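Local structure of centrosomal protein of 104 kDa (Homo sapiens, 5LPH) at residues L145-R157 / S191-L203. The protein is required for building cilia and for the structural integrity of the ciliary tip, and interacts with tubulin, probably through its TOG domain. Sequence-based numbering, arbitrary orientation.
Sequences LLTRTGDSSARLR and SSVHLAMSQMGLL
Ser198 OG lies 2.7 Å from Thr149 O and 3.1 Å from His194 O; its one proton can serve either carbonyl, so a serine, small and polar, suits this place where two backbones converge. Beside it the guanidinium of Arg157 lies flat on the imidazole of His194, planes 9° apart and centres 3.7 Å apart, with NH1 over the middle of the ring. A bend at chi3 (-61°) turns the arginine's end onto the imidazole, and in the guanidinium plane Arg157 NH1 donates to Asp151 O (2.8 Å), which with the stack helps to fix its rotation; Ala154 CA lies against the opposite face of the guanidinium, toward its rim. With an alanine in place of Arg157, the His194 face is likely to lose its flat partner and Asp151 O its donor. Gly150 lets the backbones close to 3.9 Å between its CA and that of Leu195, where a side chain would crowd Leu195 CB. Leu146 CD2 meets Leu202 CD1 at 3.9 Å, an apolar touch suited to leucines. The contact thus joins the HEAT 1 turn and adjoining helix ends to the N-terminal half of helix 193-210, whose Ala196 and Met197 pack on helix 235-252 and Met200 on Phe225 of helix 219-229.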
ATOM      1  N   LEU A 145      -3.223  -2.431   3.492  1.00 42.34           N
ATOM      2  CA  LEU A 145      -1.938  -3.113   3.470  1.00 43.28           C
ATOM      3  C   LEU A 145      -0.821  -2.275   4.106  1.00 43.32           C
ATOM      4  O   LEU A 145       0.061  -2.828   4.765  1.00 42.78           O
ATOM      5  CB  LEU A 145      -1.585  -3.499   2.035  1.00 45.07           C
ATOM      6  CG  LEU A 145      -0.614  -4.650   1.791  1.00 48.32           C
ATOM      7  CD1 LEU A 145      -0.891  -5.887   2.635  1.00 50.75           C
ATOM      8  CD2 LEU A 145      -0.667  -5.019   0.324  1.00 49.95           C
ATOM      9  N   LEU A 146      -0.877  -0.951   3.930  1.00 44.28           N
ATOM     10  CA  LEU A 146       0.069  -0.036   4.595  1.00 45.24           C
ATOM     11  C   LEU A 146      -0.054  -0.046   6.117  1.00 44.32           C
ATOM     12  O   LEU A 146       0.953   0.099   6.800  1.00 43.92           O
ATOM     13  CB  LEU A 146      -0.066   1.410   4.096  1.00 45.57           C
ATOM     14  CG  LEU A 146       0.693   1.797   2.824  1.00 46.76           C
ATOM     15  CD1 LEU A 146       0.237   3.184   2.387  1.00 47.08           C
ATOM     16  CD2 LEU A 146       2.205   1.763   3.025  1.00 45.14           C
ATOM     17  N   THR A 147      -1.271  -0.194   6.642  1.00 43.72           N
ATOM     18  CA  THR A 147      -1.464  -0.368   8.091  1.00 44.63           C
ATOM     19  C   THR A 147      -0.744  -1.618   8.625  1.00 43.09           C
ATOM     20  O   THR A 147      -0.185  -1.572   9.719  1.00 42.00           O
ATOM     21  CB  THR A 147      -2.948  -0.420   8.516  1.00 45.97           C
ATOM     22  OG1 THR A 147      -3.628  -1.426   7.766  1.00 49.41           O
ATOM     23  CG2 THR A 147      -3.620   0.927   8.308  1.00 45.57           C
ATOM     24  N   ARG A 148      -0.725  -2.705   7.846  1.00 42.28           N
ATOM     25  CA  ARG A 148       0.019  -3.919   8.223  1.00 42.62           C
ATOM     26  C   ARG A 148       1.551  -3.773   8.201  1.00 43.37           C
ATOM     27  O   ARG A 148       2.246  -4.625   8.762  1.00 41.77           O
ATOM     28  CB  ARG A 148      -0.376  -5.131   7.356  1.00 43.05           C
ATOM     29  CG  ARG A 148      -1.843  -5.570   7.392  1.00 43.25           C
ATOM     30  CD  ARG A 148      -2.462  -5.680   8.782  1.00 43.27           C
ATOM     31  NE  ARG A 148      -1.795  -6.635   9.677  1.00 44.50           N
ATOM     32  CZ  ARG A 148      -2.001  -7.957   9.726  1.00 43.59           C
ATOM     33  NH1 ARG A 148      -2.850  -8.570   8.905  1.00 43.83           N
ATOM     34  NH2 ARG A 148      -1.333  -8.686  10.613  1.00 43.72           N
ATOM     35  N   THR A 149       2.085  -2.730   7.554  1.00 41.61           N
ATOM     36  CA  THR A 149       3.517  -2.421   7.656  1.00 40.23           C
ATOM     37  C   THR A 149       3.885  -1.759   8.998  1.00 40.86           C
ATOM     38  O   THR A 149       5.064  -1.537   9.259  1.00 41.35           O
ATOM     39  CB  THR A 149       4.041  -1.550   6.488  1.00 40.33           C
ATOM     40  OG1 THR A 149       3.428  -0.259   6.518  1.00 41.33           O
ATOM     41  CG2 THR A 149       3.783  -2.194   5.136  1.00 40.85           C
ATOM     42  N   GLY A 150       2.892  -1.416   9.822  1.00 40.33           N
ATOM     43  CA  GLY A 150       3.117  -1.062  11.228  1.00 42.39           C
ATOM     44  C   GLY A 150       2.845  -2.177  12.236  1.00 44.24           C
ATOM     45  O   GLY A 150       2.675  -1.901  13.419  1.00 45.42           O
ATOM     46  N   ASP A 151       2.825  -3.432  11.784  1.00 46.57           N
ATOM     47  CA  ASP A 151       2.560  -4.584  12.658  1.00 48.84           C
ATOM     48  C   ASP A 151       3.722  -4.799  13.632  1.00 48.54           C
ATOM     49  O   ASP A 151       4.847  -4.362  13.368  1.00 52.05           O
ATOM     50  CB  ASP A 151       2.351  -5.854  11.811  1.00 51.49           C
ATOM     51  CG  ASP A 151       1.563  -6.933  12.536  1.00 54.52           C
ATOM     52  OD1 ASP A 151       0.315  -6.853  12.534  1.00 56.13           O
ATOM     53  OD2 ASP A 151       2.185  -7.877  13.073  1.00 55.40           O
ATOM     54  N   SER A 152       3.446  -5.467  14.752  1.00 48.33           N
ATOM     55  CA  SER A 152       4.485  -5.794  15.742  1.00 47.72           C
ATOM     56  C   SER A 152       5.447  -6.875  15.226  1.00 45.70           C
ATOM     57  O   SER A 152       6.611  -6.890  15.617  1.00 47.26           O
ATOM     58  CB  SER A 152       3.865  -6.242  17.072  1.00 48.48           C
ATOM     59  OG  SER A 152       2.864  -5.333  17.498  1.00 52.07           O
ATOM     60  N   SER A 153       4.966  -7.760  14.350  1.00 42.72           N
ATOM     61  CA  SER A 153       5.805  -8.800  13.738  1.00 40.45           C
ATOM     62  C   SER A 153       6.619  -8.238  12.575  1.00 39.86           C
ATOM     63  O   SER A 153       6.045  -7.775  11.578  1.00 38.47           O
ATOM     64  CB  SER A 153       4.948  -9.972  13.234  1.00 39.52           C
ATOM     65  OG  SER A 153       5.704 -10.857  12.415  1.00 39.19           O
ATOM     66  N   ALA A 154       7.943  -8.332  12.687  1.00 39.14           N
ATOM     67  CA  ALA A 154       8.868  -7.861  11.649  1.00 40.49           C
ATOM     68  C   ALA A 154       8.717  -8.615  10.331  1.00 41.61           C
ATOM     69  O   ALA A 154       8.798  -8.020   9.256  1.00 42.49           O
ATOM     70  CB  ALA A 154      10.310  -7.951  12.145  1.00 39.50           C
ATOM     71  N   ARG A 155       8.502  -9.922  10.419  1.00 43.15           N
ATOM     72  CA  ARG A 155       8.284 -10.766   9.235  1.00 46.21           C
ATOM     73  C   ARG A 155       7.019 -10.358   8.452  1.00 43.47           C
ATOM     74  O   ARG A 155       7.009 -10.379   7.219  1.00 41.95           O
ATOM     75  CB  ARG A 155       8.192 -12.233   9.659  1.00 49.93           C
ATOM     76  CG  ARG A 155       8.347 -13.239   8.532  1.00 55.22           C
ATOM     77  CD  ARG A 155       8.321 -14.679   9.041  1.00 60.20           C
ATOM     78  NE  ARG A 155       9.223 -14.879  10.184  1.00 63.20           N
ATOM     79  CZ  ARG A 155       8.863 -15.012  11.469  1.00 65.98           C
ATOM     80  NH1 ARG A 155       7.581 -15.004  11.859  1.00 66.05           N
ATOM     81  NH2 ARG A 155       9.814 -15.164  12.387  1.00 66.00           N
ATOM     82  N   LEU A 156       5.973  -9.970   9.178  1.00 40.86           N
ATOM     83  CA  LEU A 156       4.736  -9.508   8.557  1.00 41.65           C
ATOM     84  C   LEU A 156       4.907  -8.132   7.887  1.00 40.47           C
ATOM     85  O   LEU A 156       4.425  -7.939   6.768  1.00 38.38           O
ATOM     86  CB  LEU A 156       3.591  -9.488   9.572  1.00 42.50           C
ATOM     87  CG  LEU A 156       2.194  -9.484   8.931  1.00 45.07           C
ATOM     88  CD1 LEU A 156       1.232 -10.388   9.690  1.00 45.65           C
ATOM     89  CD2 LEU A 156       1.633  -8.072   8.812  1.00 46.74           C
ATOM     90  N   ARG A 157       5.590  -7.201   8.566  1.00 39.19           N
ATOM     91  CA  ARG A 157       5.946  -5.890   7.985  1.00 38.50           C
ATOM     92  C   ARG A 157       6.686  -6.027   6.656  1.00 37.67           C
ATOM     93  O   ARG A 157       6.348  -5.343   5.694  1.00 35.55           O
ATOM     94  CB  ARG A 157       6.806  -5.061   8.941  1.00 39.52           C
ATOM     95  CG  ARG A 157       6.088  -4.580  10.191  1.00 40.32           C
ATOM     96  CD  ARG A 157       6.846  -3.447  10.870  1.00 40.34           C
ATOM     97  NE  ARG A 157       8.191  -3.822  11.305  1.00 41.86           N
ATOM     98  CZ  ARG A 157       8.522  -4.324  12.498  1.00 41.54           C
ATOM     99  NH1 ARG A 157       7.609  -4.562  13.446  1.00 41.48           N
ATOM    100  NH2 ARG A 157       9.797  -4.602  12.745  1.00 40.67           N
ATOM    101  N   SER A 191       1.648   8.671  14.979  1.00 76.08           N
ATOM    102  CA  SER A 191       1.968   7.454  14.228  1.00 73.84           C
ATOM    103  C   SER A 191       3.033   6.641  14.949  1.00 71.24           C
ATOM    104  O   SER A 191       3.912   7.208  15.622  1.00 72.52           O
ATOM    105  CB  SER A 191       2.446   7.784  12.809  1.00 73.62           C
ATOM    106  OG  SER A 191       3.677   8.489  12.815  1.00 72.07           O
ATOM    107  N   SER A 192       2.932   5.318  14.810  1.00 67.09           N
ATOM    108  CA  SER A 192       3.862   4.399  15.466  1.00 62.28           C
ATOM    109  C   SER A 192       5.229   4.467  14.795  1.00 59.49           C
ATOM    110  O   SER A 192       5.370   4.919  13.644  1.00 57.21           O
ATOM    111  CB  SER A 192       3.325   2.954  15.485  1.00 63.15           C
ATOM    112  OG  SER A 192       3.661   2.273  14.290  1.00 65.79           O
ATOM    113  N   VAL A 193       6.225   3.989  15.531  1.00 59.73           N
ATOM    114  CA  VAL A 193       7.613   3.938  15.066  1.00 57.74           C
ATOM    115  C   VAL A 193       7.739   3.015  13.841  1.00 57.36           C
ATOM    116  O   VAL A 193       8.397   3.370  12.862  1.00 57.45           O
ATOM    117  CB  VAL A 193       8.569   3.462  16.190  1.00 59.43           C
ATOM    118  CG1 VAL A 193       9.999   3.331  15.684  1.00 59.69           C
ATOM    119  CG2 VAL A 193       8.542   4.423  17.371  1.00 60.92           C
ATOM    120  N   HIS A 194       7.076   1.856  13.891  1.00 53.79           N
ATOM    121  CA  HIS A 194       7.121   0.875  12.797  1.00 52.03           C
ATOM    122  C   HIS A 194       6.451   1.369  11.518  1.00 48.14           C
ATOM    123  O   HIS A 194       6.978   1.174  10.427  1.00 46.86           O
ATOM    124  CB  HIS A 194       6.467  -0.451  13.220  1.00 54.87           C
ATOM    125  CG  HIS A 194       7.200  -1.174  14.308  1.00 57.36           C
ATOM    126  ND1 HIS A 194       8.564  -1.379  14.282  1.00 57.98           N
ATOM    127  CD2 HIS A 194       6.752  -1.763  15.444  1.00 58.35           C
ATOM    128  CE1 HIS A 194       8.926  -2.048  15.361  1.00 57.16           C
ATOM    129  NE2 HIS A 194       7.846  -2.295  16.082  1.00 58.30           N
ATOM    130  N   LEU A 195       5.285   1.993  11.661  1.00 46.85           N
ATOM    131  CA  LEU A 195       4.514   2.502  10.523  1.00 47.06           C
ATOM    132  C   LEU A 195       5.286   3.577   9.759  1.00 46.71           C
ATOM    133  O   LEU A 195       5.392   3.523   8.534  1.00 45.55           O
ATOM    134  CB  LEU A 195       3.177   3.068  11.008  1.00 46.76           C
ATOM    135  CG  LEU A 195       2.147   3.469   9.949  1.00 47.01           C
ATOM    136  CD1 LEU A 195       1.600   2.250   9.227  1.00 46.92           C
ATOM    137  CD2 LEU A 195       1.015   4.252  10.598  1.00 46.85           C
ATOM    138  N   ALA A 196       5.828   4.539  10.502  1.00 48.48           N
ATOM    139  CA  ALA A 196       6.623   5.632   9.928  1.00 47.95           C
ATOM    140  C   ALA A 196       7.881   5.140   9.200  1.00 47.93           C
ATOM    141  O   ALA A 196       8.160   5.586   8.079  1.00 47.40           O
ATOM    142  CB  ALA A 196       6.999   6.628  11.016  1.00 48.19           C
HETATM  143  N   MSE A 197       8.620   4.225   9.837  1.00 48.26           N
HETATM  144  CA  MSE A 197       9.871   3.656   9.261  1.00 49.77           C
HETATM  145  C   MSE A 197       9.577   2.864   8.013  1.00 46.40           C
HETATM  146  O   MSE A 197      10.329   2.955   7.043  1.00 44.09           O
HETATM  147  CB  MSE A 197      10.717   2.834  10.262  1.00 55.72           C
HETATM  148  CG  MSE A 197      12.230   3.150  10.290  1.00 61.53           C
HETATM  149 SE   MSE A 197      12.592   5.080  10.514  1.00 69.48          SE
HETATM  150  CE  MSE A 197      11.860   5.110  12.344  1.00 69.31           C
ATOM    151  N   SER A 198       8.470   2.114   8.008  1.00 44.16           N
ATOM    152  CA  SER A 198       8.073   1.328   6.834  1.00 41.80           C
ATOM    153  C   SER A 198       7.693   2.208   5.645  1.00 38.88           C
ATOM    154  O   SER A 198       8.087   1.921   4.522  1.00 37.28           O
ATOM    155  CB  SER A 198       6.915   0.378   7.161  1.00 41.92           C
ATOM    156  OG  SER A 198       7.327  -0.677   8.021  1.00 44.64           O
ATOM    157  N   GLN A 199       6.926   3.266   5.896  1.00 37.87           N
ATOM    158  CA  GLN A 199       6.528   4.198   4.837  1.00 39.51           C
ATOM    159  C   GLN A 199       7.750   4.877   4.201  1.00 40.76           C
ATOM    160  O   GLN A 199       7.840   5.003   2.982  1.00 40.09           O
ATOM    161  CB  GLN A 199       5.556   5.252   5.375  1.00 38.85           C
ATOM    162  CG  GLN A 199       4.983   6.150   4.286  1.00 39.96           C
ATOM    163  CD  GLN A 199       3.857   7.056   4.755  1.00 39.99           C
ATOM    164  OE1 GLN A 199       3.189   6.789   5.751  1.00 40.65           O
ATOM    165  NE2 GLN A 199       3.635   8.138   4.019  1.00 41.71           N
HETATM  166  N   MSE A 200       8.682   5.302   5.043  1.00 41.96           N
HETATM  167  CA  MSE A 200       9.925   5.925   4.585  1.00 45.57           C
HETATM  168  C   MSE A 200      10.807   4.992   3.809  1.00 43.87           C
HETATM  169  O   MSE A 200      11.388   5.387   2.798  1.00 42.93           O
HETATM  170  CB  MSE A 200      10.660   6.461   5.801  1.00 51.36           C
HETATM  171  CG  MSE A 200      10.109   7.816   6.092  1.00 57.49           C
HETATM  172 SE   MSE A 200      10.841   8.434   7.791  1.00 72.68          SE
HETATM  173  CE  MSE A 200      11.347  10.198   7.033  1.00 69.26           C
ATOM    174  N   GLY A 201      10.918   3.752   4.281  1.00 41.08           N
ATOM    175  CA  GLY A 201      11.635   2.704   3.563  1.00 39.14           C
ATOM    176  C   GLY A 201      11.065   2.439   2.182  1.00 38.81           C
ATOM    177  O   GLY A 201      11.812   2.335   1.213  1.00 38.32           O
ATOM    178  N   LEU A 202       9.742   2.327   2.100  1.00 39.35           N
ATOM    179  CA  LEU A 202       9.051   2.132   0.820  1.00 40.47           C
ATOM    180  C   LEU A 202       9.214   3.323  -0.122  1.00 41.12           C
ATOM    181  O   LEU A 202       9.405   3.135  -1.323  1.00 39.43           O
ATOM    182  CB  LEU A 202       7.557   1.868   1.030  1.00 39.85           C
ATOM    183  CG  LEU A 202       7.192   0.456   1.477  1.00 40.72           C
ATOM    184  CD1 LEU A 202       5.786   0.423   2.064  1.00 40.97           C
ATOM    185  CD2 LEU A 202       7.311  -0.514   0.314  1.00 41.57           C
ATOM    186  N   LEU A 203       9.130   4.534   0.431  1.00 42.19           N
ATOM    187  CA  LEU A 203       9.323   5.756  -0.337  1.00 43.87           C
ATOM    188  C   LEU A 203      10.711   5.780  -0.967  1.00 44.60           C
ATOM    189  O   LEU A 203      10.830   5.920  -2.184  1.00 45.14           O
ATOM    190  CB  LEU A 203       9.118   6.989   0.546  1.00 46.06           C
ATOM    191  CG  LEU A 203       9.371   8.373  -0.063  1.00 48.35           C
ATOM    192  CD1 LEU A 203       8.601   8.574  -1.353  1.00 49.82           C
ATOM    193  CD2 LEU A 203       8.982   9.440   0.942  1.00 48.84           C
TER